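Local atomic coordinates of mitogen-activated protein kinase kinase kinase 2 (Homo sapiens, PDB entry 2NPT), a protein that phosphorylates MAP kinase kinases on serine and threonine as a MAP3K, and carries a PB1 domain that probably pairs with PB1 domains of partner proteins. Residues D[16-21]-D[36-41]. Residues are numbered along the deposited sequence; the frame is centred on the assembly and turned at random.
Sequences KKQNDV and FPRPVK
This is the open end of a beta hairpin, where the chain entering strand 21-27 is tied to the chain leaving strand 30-36, first by backbone bonds and then by an arginine side chain. Val21 and Phe36 form an antiparallel hydrogen-bonded pair: Val21 N gives a nearly straight bond of 2.7 Å to Phe36 O, lying in the plane of that carbonyl, and Phe36 N returns one of 2.8 Å to Val21 O from above the carbonyl plane. Past this pair the ladder gives way to a water, which accepts from Arg38 N at 2.9 Å; it can donate to Asp20 OD1 (2.7 Å) and weakly to Asn19 O, its protons being shared among more acceptors than it can serve. The hairpin opens the ubiquitin-like PB1 fold, and segment 36-41 is the connection from its second strand to helix 42-53, turning through a cis peptide bond before Pro39.

Arg38 makes the largest single share of the contact, with Val21 close behind. Its chain runs extended from CG to NE and crosses the Asn19 side chain obliquely, and NE bonds to Asn19 O at 2.5 Å, a short bond bent to 143° at the hydrogen. The oxygen sits in the guanidinium plane, while NE stands above the carbonyl plane. Asn19, with CG in the crowded position between N and carbonyl carbon (chi1 39°), stacks its amide over one guanidinium face, the planes 14° apart. Val21 CG2 presses on the opposite face toward the rim, 3.5 Å from Arg38 NH2. Arg38 NH1 reaches on to a salt bridge with Asp84 of helix 73-85, which should further fix the guanidinium. The same Val21 CG2 meets Val40 CG2 at 3.8 Å; Val21 also packs against Val80 and Leu83 of helix 73-85, and Val40 against Leu45 of helix 42-53.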
loop_
_atom_site.group_PDB
_atom_site.type_symbol
_atom_site.label_atom_id
_atom_site.label_comp_id
_atom_site.label_asym_id
_atom_site.label_seq_id
_atom_site.Cartn_x
_atom_site.Cartn_y
_atom_site.Cartn_z
ATOM N N LYS D 16 -9.224 4.345 20.651
ATOM C CA LYS D 16 -9.191 2.890 20.706
ATOM C C LYS D 16 -9.132 2.342 19.272
ATOM O O LYS D 16 -10.112 1.809 18.764
ATOM C CB LYS D 16 -10.442 2.378 21.426
ATOM N N LYS D 17 -7.982 2.493 18.615
ATOM C CA LYS D 17 -7.824 2.021 17.229
ATOM C C LYS D 17 -8.070 0.521 17.077
ATOM O O LYS D 17 -7.543 -0.292 17.834
ATOM C CB LYS D 17 -6.424 2.351 16.681
ATOM N N GLN D 18 -8.919 0.182 16.119
ATOM C CA GLN D 18 -8.979 -1.177 15.570
ATOM C C GLN D 18 -8.012 -1.302 14.366
ATOM O O GLN D 18 -7.384 -0.328 13.929
ATOM C CB GLN D 18 -10.416 -1.500 15.149
ATOM C CG GLN D 18 -11.386 -1.586 16.331
ATOM C CD GLN D 18 -12.646 -2.394 16.025
ATOM O OE1 GLN D 18 -12.852 -2.862 14.895
ATOM N NE2 GLN D 18 -13.495 -2.567 17.048
ATOM N N ASN D 19 -7.888 -2.506 13.833
ATOM C CA ASN D 19 -7.065 -2.715 12.641
ATOM C C ASN D 19 -7.663 -1.979 11.395
ATOM O O ASN D 19 -8.855 -2.049 11.193
ATOM C CB ASN D 19 -6.802 -4.233 12.422
ATOM C CG ASN D 19 -8.039 -5.153 12.736
ATOM O OD1 ASN D 19 -8.952 -4.798 13.499
ATOM N ND2 ASN D 19 -8.025 -6.355 12.160
ATOM N N ASP D 20 -6.876 -1.228 10.615
ATOM C CA ASP D 20 -7.396 -0.670 9.333
ATOM C C ASP D 20 -7.547 -1.805 8.316
ATOM O O ASP D 20 -6.924 -2.860 8.438
ATOM C CB ASP D 20 -6.494 0.384 8.700
ATOM C CG ASP D 20 -6.484 1.703 9.446
ATOM O OD1 ASP D 20 -7.324 1.930 10.346
ATOM O OD2 ASP D 20 -5.576 2.491 9.114
ATOM N N VAL D 21 -8.407 -1.593 7.342
ATOM C CA VAL D 21 -8.636 -2.580 6.279
ATOM C C VAL D 21 -7.773 -2.189 5.120
ATOM O O VAL D 21 -7.931 -1.114 4.559
ATOM C CB VAL D 21 -10.110 -2.692 5.845
ATOM C CG1 VAL D 21 -10.232 -3.538 4.563
ATOM C CG2 VAL D 21 -10.967 -3.292 6.987
ATOM N N PHE D 36 -8.003 1.663 4.965
ATOM C CA PHE D 36 -9.265 2.236 5.334
ATOM C C PHE D 36 -9.576 2.016 6.789
ATOM O O PHE D 36 -9.536 0.888 7.285
ATOM C CB PHE D 36 -10.389 1.634 4.498
ATOM C CG PHE D 36 -10.396 2.129 3.092
ATOM C CD1 PHE D 36 -11.231 3.182 2.711
ATOM C CD2 PHE D 36 -9.577 1.544 2.146
ATOM C CE1 PHE D 36 -11.202 3.670 1.419
ATOM C CE2 PHE D 36 -9.536 2.027 0.856
ATOM C CZ PHE D 36 -10.368 3.085 0.472
ATOM N N PRO D 37 -9.924 3.104 7.488
ATOM C CA PRO D 37 -10.297 2.981 8.876
ATOM C C PRO D 37 -11.664 2.299 9.033
ATOM O O PRO D 37 -12.554 2.528 8.225
ATOM C CB PRO D 37 -10.356 4.440 9.334
ATOM C CG PRO D 37 -10.695 5.200 8.138
ATOM C CD PRO D 37 -10.027 4.489 7.001
ATOM N N ARG D 38 -11.810 1.463 10.050
ATOM C CA ARG D 38 -13.075 0.795 10.323
ATOM C C ARG D 38 -14.056 1.703 11.066
ATOM O O ARG D 38 -13.623 2.552 11.839
ATOM C CB ARG D 38 -12.860 -0.434 11.185
ATOM C CG ARG D 38 -12.015 -1.477 10.519
ATOM C CD ARG D 38 -11.807 -2.680 11.380
ATOM N NE ARG D 38 -10.844 -3.549 10.723
ATOM C CZ ARG D 38 -11.083 -4.769 10.249
ATOM N NH1 ARG D 38 -12.268 -5.342 10.348
ATOM N NH2 ARG D 38 -10.088 -5.404 9.658
ATOM N N PRO D 39 -15.376 1.485 10.868
ATOM C CA PRO D 39 -15.954 0.541 9.893
ATOM C C PRO D 39 -15.873 1.094 8.488
ATOM O O PRO D 39 -16.031 2.294 8.278
ATOM C CB PRO D 39 -17.410 0.439 10.343
ATOM C CG PRO D 39 -17.691 1.743 10.929
ATOM C CD PRO D 39 -16.438 2.155 11.644
ATOM N N VAL D 40 -15.565 0.241 7.529
ATOM C CA VAL D 40 -15.397 0.689 6.151
ATOM C C VAL D 40 -16.761 0.716 5.465
ATOM O O VAL D 40 -17.555 -0.215 5.626
ATOM C CB VAL D 40 -14.414 -0.236 5.366
ATOM C CG1 VAL D 40 -14.251 0.225 3.927
ATOM C CG2 VAL D 40 -13.049 -0.287 6.067
ATOM N N LYS D 41 -17.012 1.766 4.690
ATOM C CA LYS D 41 -18.264 1.921 3.939
ATOM C C LYS D 41 -18.052 1.895 2.451
ATOM O O LYS D 41 -17.018 2.357 1.980
ATOM C CB LYS D 41 -18.955 3.236 4.333
ATOM C CG LYS D 41 -19.914 3.086 5.497
ATOM C CD LYS D 41 -19.399 3.620 6.821
ATOM C CE LYS D 41 -20.202 2.999 7.964
HETATM O O HOH W 1 -9.446 0.973 11.640
#